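Long-range contacts in cytosolic acyl coenzyme A thioester hydrolase (PDB 2V1O), which hydrolyses long-chain acyl-CoAs, preferably palmitoyl-CoA, to free fatty acid and coenzyme A, and is represented here by its N-terminal hotdog domain: residues A[56-62]-A[99-104]; A[2-8]-A[64-70]. All coordinates share one frame. Residue numbers count along the deposited sequence, not the author numbering.

Contact 1: A[56-62]-A[99-104]; sequences TDFLSPM and KLTNKA. With COA (coenzyme A), chain J.
In this hotdog domain, the end of strand 46-57 and the loop after it run roughly antiparallel to residues 99-104 of strand 98-112, their end-to-end directions 149° apart; residues 57-61 line a coenzyme A pocket, backed by residues 99-104. A classic beta bulge interrupts strand 98-112: Thr-101 (phi/psi -83/-47) and Asn-102 both face Val-88 of strand 82-91. Nearest CA pairs are Thr-56 with Ala-104 (5.5 Å), Phe-58 with Asn-102 (5.3 Å) and Ser-60 with Thr-101 (5.3 Å). One direct backbone bond crosses, Leu-59 N to Thr-101 O (3.1 Å). Side chains and water do the rest. Asn-102 (chi1 t) gives ND2 to both Thr-56 OG1 (2.5 Å) and Asp-57 O (2.8 Å), lying over a face of the Phe-58 ring; Thr-56 OG1 in turn donates to Lys-103 O (2.7 Å). Two waters bridge the strands, one between Asp-57 O (2.8 Å) and Lys-103 N (2.9 Å), the other between Asp-57 N (3.0 Å) and Lys-103 O (2.9 Å). A third links Ser-60 OG (2.8 Å), Pro-61 O (3.0 Å) and Thr-101 OG1 (2.8 Å), while Ser-60 N is buried without a partner. Leu-59 CD1 meets Leu-100 CD2 at 3.9 Å. Coenzyme A lies along the loop: its adenine N6A donates to Asp-57 OD1 (3.2 Å), and its pantetheine N8P donates to Phe-58 O at 2.8 Å.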
loop_
_atom_site.group_PDB
_atom_site.type_symbol
_atom_site.label_atom_id
_atom_site.label_comp_id
_atom_site.label_asym_id
_atom_site.label_seq_id
_atom_site.Cartn_x
_atom_site.Cartn_y
_atom_site.Cartn_z
ATOM N N THR A 56 -2.247 20.834 17.338
ATOM C CA THR A 56 -3.569 20.359 16.904
ATOM C C THR A 56 -4.129 19.280 17.829
ATOM O O THR A 56 -3.397 18.394 18.284
ATOM C CB THR A 56 -3.573 19.886 15.415
ATOM O OG1 THR A 56 -4.905 19.539 15.032
ATOM C CG2 THR A 56 -2.654 18.691 15.185
ATOM N N ASP A 57 -5.426 19.383 18.113
ATOM C CA ASP A 57 -6.114 18.463 19.014
ATOM C C ASP A 57 -7.061 17.540 18.266
ATOM O O ASP A 57 -7.792 17.979 17.376
ATOM C CB ASP A 57 -6.904 19.234 20.078
ATOM C CG ASP A 57 -6.012 20.016 21.023
ATOM O OD1 ASP A 57 -4.942 19.505 21.413
ATOM O OD2 ASP A 57 -6.384 21.153 21.368
ATOM N N PHE A 58 -7.048 16.261 18.637
ATOM C CA PHE A 58 -7.986 15.306 18.076
ATOM C C PHE A 58 -9.171 15.144 19.019
ATOM O O PHE A 58 -9.038 14.626 20.137
ATOM C CB PHE A 58 -7.287 13.993 17.728
ATOM C CG PHE A 58 -6.331 14.130 16.581
ATOM C CD1 PHE A 58 -6.738 13.839 15.285
ATOM C CD2 PHE A 58 -5.038 14.605 16.790
ATOM C CE1 PHE A 58 -5.858 13.991 14.211
ATOM C CE2 PHE A 58 -4.158 14.758 15.730
ATOM C CZ PHE A 58 -4.564 14.451 14.441
ATOM N N LEU A 59 -10.316 15.621 18.538
ATOM C CA LEU A 59 -11.521 15.838 19.345
ATOM C C LEU A 59 -12.446 14.624 19.492
ATOM O O LEU A 59 -13.119 14.466 20.514
ATOM C CB LEU A 59 -12.311 17.017 18.763
ATOM C CG LEU A 59 -11.549 18.324 18.491
ATOM C CD1 LEU A 59 -12.472 19.379 17.884
ATOM C CD2 LEU A 59 -10.870 18.863 19.752
ATOM N N SER A 60 -12.505 13.792 18.457
ATOM C CA SER A 60 -13.373 12.623 18.466
ATOM C C SER A 60 -12.786 11.519 17.588
ATOM O O SER A 60 -12.101 11.807 16.602
ATOM C CB SER A 60 -14.806 12.983 18.035
ATOM O OG SER A 60 -14.849 13.449 16.697
ATOM N N PRO A 61 -13.035 10.250 17.960
ATOM C CA PRO A 61 -12.508 9.141 17.184
ATOM C C PRO A 61 -13.211 9.001 15.837
ATOM O O PRO A 61 -14.306 9.544 15.632
ATOM C CB PRO A 61 -12.799 7.928 18.071
ATOM C CG PRO A 61 -13.983 8.321 18.859
ATOM C CD PRO A 61 -13.808 9.781 19.129
ATOM N N MET A 62 -12.553 8.296 14.927
ATOM C CA MET A 62 -13.151 7.905 13.669
ATOM C C MET A 62 -13.054 6.389 13.608
ATOM O O MET A 62 -12.154 5.794 14.213
ATOM C CB MET A 62 -12.387 8.535 12.512
ATOM C CG MET A 62 -13.136 8.550 11.186
ATOM S SD MET A 62 -12.213 9.478 9.949
ATOM C CE MET A 62 -11.940 11.029 10.781
ATOM N N LYS A 99 -19.129 14.524 12.497
ATOM C CA LYS A 99 -18.390 15.042 13.657
ATOM C C LYS A 99 -17.140 15.759 13.172
ATOM O O LYS A 99 -16.515 15.318 12.208
ATOM C CB LYS A 99 -17.927 13.898 14.568
ATOM C CG LYS A 99 -19.001 12.991 15.108
ATOM C CD LYS A 99 -18.376 11.756 15.739
ATOM C CE LYS A 99 -19.444 10.779 16.204
ATOM N NZ LYS A 99 -18.843 9.473 16.611
ATOM N N LEU A 100 -16.764 16.845 13.843
ATOM C CA LEU A 100 -15.467 17.468 13.591
ATOM C C LEU A 100 -14.381 16.629 14.267
ATOM O O LEU A 100 -14.382 16.457 15.491
ATOM C CB LEU A 100 -15.428 18.921 14.089
ATOM C CG LEU A 100 -14.079 19.652 14.031
ATOM C CD1 LEU A 100 -13.592 19.867 12.594
ATOM C CD2 LEU A 100 -14.167 20.966 14.779
ATOM N N THR A 101 -13.479 16.092 13.458
ATOM C CA THR A 101 -12.380 15.274 13.947
ATOM C C THR A 101 -11.235 16.157 14.412
ATOM O O THR A 101 -10.698 15.964 15.501
ATOM C CB THR A 101 -11.865 14.312 12.850
ATOM O OG1 THR A 101 -12.965 13.570 12.328
ATOM C CG2 THR A 101 -10.798 13.357 13.408
ATOM N N ASN A 102 -10.887 17.147 13.592
ATOM C CA ASN A 102 -9.664 17.897 13.785
ATOM C C ASN A 102 -9.626 19.187 12.955
ATOM O O ASN A 102 -10.161 19.235 11.843
ATOM C CB ASN A 102 -8.475 16.994 13.395
ATOM C CG ASN A 102 -7.149 17.680 13.558
ATOM O OD1 ASN A 102 -6.546 18.126 12.583
ATOM N ND2 ASN A 102 -6.697 17.801 14.799
ATOM N N LYS A 103 -9.016 20.226 13.513
ATOM C CA LYS A 103 -8.605 21.403 12.748
ATOM C C LYS A 103 -7.091 21.535 12.909
ATOM O O LYS A 103 -6.572 21.443 14.022
ATOM C CB LYS A 103 -9.276 22.682 13.248
ATOM C CG LYS A 103 -10.795 22.700 13.260
ATOM C CD LYS A 103 -11.258 24.096 13.696
ATOM C CE LYS A 103 -12.646 24.095 14.306
ATOM N NZ LYS A 103 -12.620 23.726 15.759
ATOM N N ALA A 104 -6.387 21.736 11.801
ATOM C CA ALA A 104 -4.932 21.870 11.834
ATOM C C ALA A 104 -4.499 23.057 10.983
ATOM O O ALA A 104 -5.186 23.429 10.032
ATOM C CB ALA A 104 -4.256 20.580 11.348
HETATM N N1A COA J . -4.372 17.076 24.642
HETATM C C2A COA J . -3.748 16.543 25.753
HETATM N N3A COA J . -4.505 15.946 26.744
HETATM C C4A COA J . -5.862 15.879 26.627
HETATM C C5A COA J . -6.512 16.404 25.511
HETATM C C6A COA J . -5.753 17.006 24.506
HETATM N N6A COA J . -6.333 17.430 23.381
HETATM N N7A COA J . -7.845 16.201 25.665
HETATM C C8A COA J . -8.049 15.563 26.839
HETATM N N9A COA J . -6.830 15.364 27.451
HETATM C C1B COA J . -6.575 14.527 28.634
HETATM C C2B COA J . -7.108 15.166 29.909
HETATM O O2B COA J . -6.247 16.164 30.404
HETATM C C3B COA J . -7.193 13.943 30.804
HETATM O O3B COA J . -5.952 13.642 31.401
HETATM P P3B COA J . -5.655 14.053 32.928
HETATM O O7A COA J . -5.523 15.552 32.977
HETATM O O8A COA J . -6.816 13.618 33.779
HETATM O O9A COA J . -4.388 13.375 33.383
HETATM C C4B COA J . -7.540 12.812 29.846
HETATM O O4B COA J . -7.272 13.303 28.551
HETATM C C5B COA J . -9.003 12.396 29.956
HETATM O O5B COA J . -9.813 13.550 29.862
HETATM P P1A COA J . -11.412 13.426 29.834
HETATM O O1A COA J . -11.838 12.343 30.778
HETATM O O2A COA J . -11.990 14.777 30.172
HETATM O O3A COA J . -11.769 13.021 28.316
HETATM P P2A COA J . -12.133 14.068 27.154
HETATM O O4A COA J . -11.371 15.364 27.306
HETATM O O5A COA J . -13.625 14.297 27.096
HETATM O O6A COA J . -11.665 13.282 25.831
HETATM C CBP COA J . -10.143 12.116 24.381
HETATM C CCP COA J . -10.290 13.035 25.590
HETATM C CDP COA J . -8.672 12.090 23.947
HETATM C CEP COA J . -10.542 10.711 24.823
HETATM C CAP COA J . -11.055 12.607 23.243
HETATM O OAP COA J . -10.786 13.945 22.886
HETATM C C9P COA J . -10.943 11.748 22.014
HETATM O O9P COA J . -11.573 10.504 21.984
HETATM N N8P COA J . -10.238 12.223 20.993
HETATM C C7P COA J . -9.999 11.420 19.809
HETATM C C6P COA J . -8.818 10.483 20.033
HETATM C C5P COA J . -8.529 9.718 18.767
HETATM O O5P COA J . -9.322 8.831 18.387
HETATM N N4P COA J . -7.405 10.062 18.118
HETATM C C3P COA J . -7.204 9.804 16.698
HETATM C C2P COA J . -8.204 10.562 15.813
HETATM S S1P COA J . -7.958 10.087 14.088
HETATM O O HOH W 1 -8.838 20.328 16.401
HETATM O O HOH W 2 -6.724 21.797 16.893
HETATM O O HOH W 3 -14.550 12.172 14.218
HETATM O O HOH W 4 -16.668 8.399 14.920
#

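Contact 2: A[2-8]-A[64-70]; sequences AMRIMRP and IGEVAHV
On the face of this antiparallel hotdog sheet that carries Ala-2, Ala-68 and Val-70, Ala-2 CB lies 4.3 Å from Val-70 CB, and Met-6, just beyond strand 2-5, brings CE to 3.8 Å from Ala-68 CB. Helix 19-38 packs against Ala-68 and Val-70 through Met-25. On the other face Met-3 CB sits 3.8 Å from Val-67 CG1 and makes a CH-pi contact over the His-69 ring, 4.3 Å from its centroid; chi1 p of Met-3 also brings SD obliquely to 4.4 Å from that centroid. Ala-2 and Met-3 probably come from the construct. The axes of edge strand 2-5 and of 67-70 approach to 4.5 Å, their directions 166° apart. Ala-2/Val-70 and Arg-4/Ala-68 are hydrogen-bonded pairs, Met-3/His-69 and Ile-5/Val-67 non-hydrogen-bonded ones. The first pair is closed by Ala-2 N to Val-70 O (2.9 Å) and Val-70 N to Ala-2 O (2.7 Å), the second by Arg-4 N to Ala-68 O (3.1 Å) and Ala-68 N to Arg-4 O (2.9 Å). Backbone bonding continues past the strand: Met-6 N donates to Glu-66 O (2.8 Å), and Gly-65, at phi/psi 95/-15, turns the chain. At the polar edge Arg-4 forms a salt bridge with Asp-10, Glu-66 bonds Cys-63 N and Asn-92, and Arg-7 pairs with Asp-9 of a neighbouring subunit. The final rung is Gly-65 N to Met-6 O, 2.9 Å.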
loop_
_atom_site.group_PDB
_atom_site.type_symbol
_atom_site.label_atom_id
_atom_site.label_comp_id
_atom_site.label_asym_id
_atom_site.label_seq_id
_atom_site.Cartn_x
_atom_site.Cartn_y
_atom_site.Cartn_z
ATOM N N ALA A 2 -11.248 16.552 -0.264
ATOM C CA ALA A 2 -10.863 15.149 -0.336
ATOM C C ALA A 2 -11.747 14.330 0.603
ATOM O O ALA A 2 -12.080 14.773 1.691
ATOM C CB ALA A 2 -9.394 14.978 0.022
ATOM N N MET A 3 -12.149 13.146 0.163
ATOM C CA MET A 3 -12.845 12.214 1.047
ATOM C C MET A 3 -12.451 10.787 0.725
ATOM O O MET A 3 -12.205 10.440 -0.431
ATOM C CB MET A 3 -14.371 12.407 1.033
ATOM C CG MET A 3 -15.120 11.800 -0.149
ATOM S SD MET A 3 -16.924 11.960 -0.058
ATOM C CE MET A 3 -17.156 13.694 -0.419
ATOM N N ARG A 4 -12.397 9.972 1.770
ATOM C CA ARG A 4 -11.953 8.598 1.658
ATOM C C ARG A 4 -12.567 7.816 2.799
ATOM O O ARG A 4 -12.623 8.308 3.933
ATOM C CB ARG A 4 -10.423 8.563 1.741
ATOM C CG ARG A 4 -9.809 7.201 1.890
ATOM C CD ARG A 4 -8.302 7.241 1.607
ATOM N NE ARG A 4 -7.453 7.350 2.798
ATOM C CZ ARG A 4 -7.288 6.384 3.705
ATOM N NH1 ARG A 4 -7.942 5.231 3.596
ATOM N NH2 ARG A 4 -6.467 6.575 4.737
ATOM N N ILE A 5 -13.038 6.611 2.491
ATOM C CA ILE A 5 -13.578 5.713 3.504
ATOM C C ILE A 5 -12.420 5.098 4.290
ATOM O O ILE A 5 -11.378 4.747 3.722
ATOM C CB ILE A 5 -14.494 4.610 2.896
ATOM C CG1 ILE A 5 -15.348 3.944 3.988
ATOM C CG2 ILE A 5 -13.687 3.579 2.101
ATOM C CD1 ILE A 5 -16.700 3.433 3.480
ATOM N N MET A 6 -12.614 4.976 5.593
ATOM C CA MET A 6 -11.583 4.433 6.471
ATOM C C MET A 6 -11.573 2.911 6.371
ATOM O O MET A 6 -12.627 2.274 6.428
ATOM C CB MET A 6 -11.807 4.907 7.903
ATOM C CG MET A 6 -11.685 6.422 8.082
ATOM S SD MET A 6 -9.994 7.042 7.873
ATOM C CE MET A 6 -9.992 7.374 6.108
ATOM N N ARG A 7 -10.369 2.355 6.204
ATOM C CA ARG A 7 -10.156 0.926 5.945
ATOM C C ARG A 7 -9.509 0.273 7.175
ATOM O O ARG A 7 -8.972 0.979 8.027
ATOM C CB ARG A 7 -9.239 0.753 4.720
ATOM C CG ARG A 7 -9.746 1.419 3.438
ATOM C CD ARG A 7 -8.605 1.687 2.438
ATOM N NE ARG A 7 -8.272 0.520 1.618
ATOM C CZ ARG A 7 -7.484 0.546 0.539
ATOM N NH1 ARG A 7 -6.941 1.686 0.118
ATOM N NH2 ARG A 7 -7.245 -0.574 -0.135
ATOM N N PRO A 8 -9.554 -1.073 7.278
ATOM C CA PRO A 8 -8.943 -1.752 8.433
ATOM C C PRO A 8 -7.489 -1.357 8.731
ATOM O O PRO A 8 -7.122 -1.229 9.906
ATOM C CB PRO A 8 -9.032 -3.230 8.042
ATOM C CG PRO A 8 -10.283 -3.288 7.228
ATOM C CD PRO A 8 -10.219 -2.039 6.386
ATOM N N ILE A 64 -13.461 2.544 11.323
ATOM C CA ILE A 64 -13.478 1.834 10.053
ATOM C C ILE A 64 -14.867 1.988 9.443
ATOM O O ILE A 64 -15.885 1.807 10.130
ATOM C CB ILE A 64 -13.163 0.318 10.238
ATOM C CG1 ILE A 64 -11.724 0.115 10.718
ATOM C CG2 ILE A 64 -13.388 -0.450 8.941
ATOM C CD1 ILE A 64 -11.491 -1.258 11.376
ATOM N N GLY A 65 -14.898 2.353 8.164
ATOM C CA GLY A 65 -16.144 2.423 7.418
ATOM C C GLY A 65 -16.751 3.813 7.388
ATOM O O GLY A 65 -17.653 4.077 6.600
ATOM N N GLU A 66 -16.270 4.696 8.259
ATOM C CA GLU A 66 -16.662 6.109 8.200
ATOM C C GLU A 66 -15.856 6.818 7.113
ATOM O O GLU A 66 -14.783 6.344 6.721
ATOM C CB GLU A 66 -16.518 6.783 9.571
ATOM C CG GLU A 66 -17.464 6.165 10.598
ATOM C CD GLU A 66 -17.411 6.807 11.973
ATOM O OE1 GLU A 66 -16.358 7.362 12.365
ATOM O OE2 GLU A 66 -18.446 6.734 12.673
ATOM N N VAL A 67 -16.396 7.928 6.611
ATOM C CA VAL A 67 -15.759 8.682 5.539
ATOM C C VAL A 67 -15.082 9.902 6.144
ATOM O O VAL A 67 -15.730 10.721 6.802
ATOM C CB VAL A 67 -16.763 9.144 4.450
ATOM C CG1 VAL A 67 -16.069 10.084 3.447
ATOM C CG2 VAL A 67 -17.402 7.942 3.735
ATOM N N ALA A 68 -13.776 9.997 5.921
ATOM C CA ALA A 68 -12.996 11.168 6.298
ATOM C C ALA A 68 -13.135 12.235 5.211
ATOM O O ALA A 68 -12.835 11.981 4.044
ATOM C CB ALA A 68 -11.550 10.780 6.472
ATOM N N HIS A 69 -13.620 13.409 5.594
ATOM C CA HIS A 69 -13.720 14.558 4.693
ATOM C C HIS A 69 -12.616 15.533 5.064
ATOM O O HIS A 69 -12.558 15.971 6.202
ATOM C CB HIS A 69 -15.067 15.268 4.868
ATOM C CG HIS A 69 -16.233 14.550 4.260
ATOM N ND1 HIS A 69 -16.857 13.483 4.871
ATOM C CD2 HIS A 69 -16.925 14.786 3.120
ATOM C CE1 HIS A 69 -17.862 13.073 4.118
ATOM N NE2 HIS A 69 -17.928 13.851 3.054
ATOM N N VAL A 70 -11.748 15.871 4.112
ATOM C CA VAL A 70 -10.632 16.792 4.373
ATOM C C VAL A 70 -10.731 18.011 3.457
ATOM O O VAL A 70 -10.826 17.883 2.231
ATOM C CB VAL A 70 -9.251 16.089 4.225
ATOM C CG1 VAL A 70 -8.113 17.074 4.504
ATOM C CG2 VAL A 70 -9.151 14.901 5.162
#

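Overall arrangement
Both contacts belong to one five-stranded hotdog sheet, at opposite edges within the chain: contact 2 pairs strand 2-5 with strand 67-77, contact 1 involves strands 98-112 and 46-57. Each is partly buried, but contact 1 includes exposed residues (Leu-59, Lys-99, Lys-103) and lines a coenzyme A pocket, whereas contact 2 has no exposed residue. Both reach neighbouring subunits, contact 1 by continuing the sheet, contact 2 by packing and the salt bridge from Arg-7 to Asp-9 of another subunit. Regular backbone ladder bonds hold contact 2; in contact 1 side chains and waters carry most of the bonding. Only Cys-63 separates 56-62 from 64-70, and Met-62 SD reaches across to Met-6 CG (3.6 Å) and Ala-68 CB (3.8 Å).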